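Local coordinates for putative TetR transcriptional regulator (Rhodococcus sp., PDB 2I10), which probably binds DNA through a predicted helix-turn-helix motif to regulate transcription, as other members of the TetR family do, at residues Glu75-Arg80 and Val87-Thr92. Residues are numbered along the deposited sequence; the frame is centred on the assembly and turned at random.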
# COMPACT_ATOMS: atom_id res chain seq x y z
N GLU B 75 18.20 -3.60 8.49
CA GLU B 75 19.38 -4.23 9.09
C GLU B 75 19.39 -4.16 10.61
O GLU B 75 19.66 -5.17 11.26
CB GLU B 75 20.65 -3.65 8.46
CG GLU B 75 20.80 -4.21 7.03
CD GLU B 75 21.96 -3.64 6.25
OE1 GLU B 75 22.44 -2.55 6.64
OE2 GLU B 75 22.36 -4.29 5.23
N GLU B 76 19.03 -3.01 11.16
CA GLU B 76 18.95 -2.89 12.61
C GLU B 76 17.90 -3.82 13.19
O GLU B 76 18.10 -4.40 14.25
CB GLU B 76 18.81 -1.41 13.08
CG GLU B 76 17.39 -0.82 13.16
CD GLU B 76 17.40 0.73 13.34
OE1 GLU B 76 18.46 1.39 13.11
OE2 GLU B 76 16.33 1.29 13.72
N ALA B 77 16.78 -3.98 12.48
CA ALA B 77 15.75 -4.91 12.94
C ALA B 77 16.23 -6.38 12.82
O ALA B 77 15.93 -7.19 13.68
CB ALA B 77 14.47 -4.70 12.15
N MSE B 78 16.99 -6.72 11.78
CA MSE B 78 17.35 -8.12 11.54
C MSE B 78 18.30 -8.68 12.61
O MSE B 78 18.43 -9.90 12.73
CB MSE B 78 17.96 -8.29 10.14
CG MSE B 78 16.99 -7.97 8.99
SE MSE B 78 15.36 -9.10 8.93
CE MSE B 78 14.15 -7.93 9.86
N VAL B 79 18.93 -7.79 13.39
CA VAL B 79 19.89 -8.15 14.45
C VAL B 79 19.22 -8.77 15.68
O VAL B 79 19.87 -9.40 16.49
CB VAL B 79 20.84 -6.95 14.80
CG1 VAL B 79 21.70 -7.24 16.00
CG2 VAL B 79 21.76 -6.68 13.63
N ARG B 80 17.91 -8.65 15.80
CA ARG B 80 17.19 -9.31 16.88
C ARG B 80 17.40 -10.82 16.84
O ARG B 80 17.58 -11.39 15.76
CB ARG B 80 15.68 -8.98 16.83
CG ARG B 80 15.33 -7.47 16.85
CD ARG B 80 16.07 -6.64 17.90
NE ARG B 80 15.54 -6.80 19.25
CZ ARG B 80 15.13 -5.79 20.03
NH1 ARG B 80 15.18 -4.52 19.61
NH2 ARG B 80 14.67 -6.04 21.25
N VAL B 87 11.20 -9.41 12.60
CA VAL B 87 10.02 -8.94 11.87
C VAL B 87 9.11 -8.01 12.71
O VAL B 87 8.67 -6.96 12.20
CB VAL B 87 9.31 -10.12 11.23
CG1 VAL B 87 7.89 -9.74 10.71
CG2 VAL B 87 10.23 -10.69 10.09
N LEU B 88 8.87 -8.39 13.97
CA LEU B 88 8.11 -7.58 14.91
C LEU B 88 8.69 -6.16 15.07
O LEU B 88 7.95 -5.16 14.95
CB LEU B 88 7.98 -8.29 16.27
CG LEU B 88 7.40 -7.39 17.37
CD1 LEU B 88 5.88 -7.22 17.25
CD2 LEU B 88 7.71 -7.94 18.74
N ASP B 89 9.99 -6.09 15.38
CA ASP B 89 10.77 -4.87 15.47
C ASP B 89 10.62 -4.06 14.19
O ASP B 89 10.29 -2.89 14.22
CB ASP B 89 12.23 -5.29 15.53
CG ASP B 89 13.00 -4.67 16.64
OD1 ASP B 89 12.67 -5.02 17.82
OD2 ASP B 89 13.99 -3.91 16.33
N PHE B 90 10.89 -4.69 13.06
CA PHE B 90 10.75 -4.02 11.78
C PHE B 90 9.35 -3.42 11.53
O PHE B 90 9.20 -2.24 11.12
CB PHE B 90 11.09 -4.94 10.64
CG PHE B 90 11.15 -4.23 9.35
CD1 PHE B 90 12.00 -3.12 9.21
CD2 PHE B 90 10.35 -4.60 8.29
CE1 PHE B 90 12.04 -2.39 8.03
CE2 PHE B 90 10.40 -3.90 7.10
CZ PHE B 90 11.23 -2.80 6.96
N LEU B 91 8.33 -4.22 11.76
CA LEU B 91 6.95 -3.79 11.44
C LEU B 91 6.47 -2.68 12.33
O LEU B 91 5.89 -1.68 11.83
CB LEU B 91 5.95 -4.97 11.42
CG LEU B 91 6.10 -6.03 10.35
CD1 LEU B 91 4.97 -7.11 10.52
CD2 LEU B 91 6.16 -5.46 8.91
N THR B 92 6.69 -2.80 13.65
CA THR B 92 6.34 -1.73 14.59
C THR B 92 7.17 -0.42 14.40
O THR B 92 6.67 0.68 14.61
CB THR B 92 6.47 -2.17 16.07
OG1 THR B 92 7.83 -2.51 16.36
CG2 THR B 92 5.56 -3.33 16.41
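The carboxylate of D89 lies against one face of the R80 guanidinium and pairs with it through charge, without a directed N-H. OD1 of D89 stands 3.0 Å above the guanidinium plane, displaced toward the rim, and its closest approach is to NH1 of R80 at 3.1 Å; at that height the N-H bonds, which lie in the plane, miss it. The two planes are turned 60° apart, and the side chains cross at about a right angle. With CG of R80 anti to the carbonyl carbon (chi1 -56°), this methylene is set 3.6 Å from CG of D89, and bends at chi2 and chi3 then turn the guanidinium so that its face comes to OD1. The stronger partner of the guanidinium is E85, just before 87-92, whose OE2 forms a salt bridge with NH2.

Beneath this polar edge the packing is apolar and close. The methyl CB of A77 sits 3.7 Å from CB of F90, where the two backbones run nearest, and it meets the F90 ring obliquely. The F90 side chain also touches V168 of helix 157-177. The selenomethionine M78 starts out pointing away, yet its chain curls back until CE lies 4.3 Å from CB of F90.

The contact thus joins helix 71-78 and the residues after it to helix 83-98 across a short connection, within the all-helical body typical of TetR regulators. The small side chain of A77 is consistent with the close approach here, 5.2 Å between CA of A77 and CA of F90, while the exposed side adds a charge pairing: R80, which answers two acids, probably holds D89 less directionally than a hydrogen-bonded pair would.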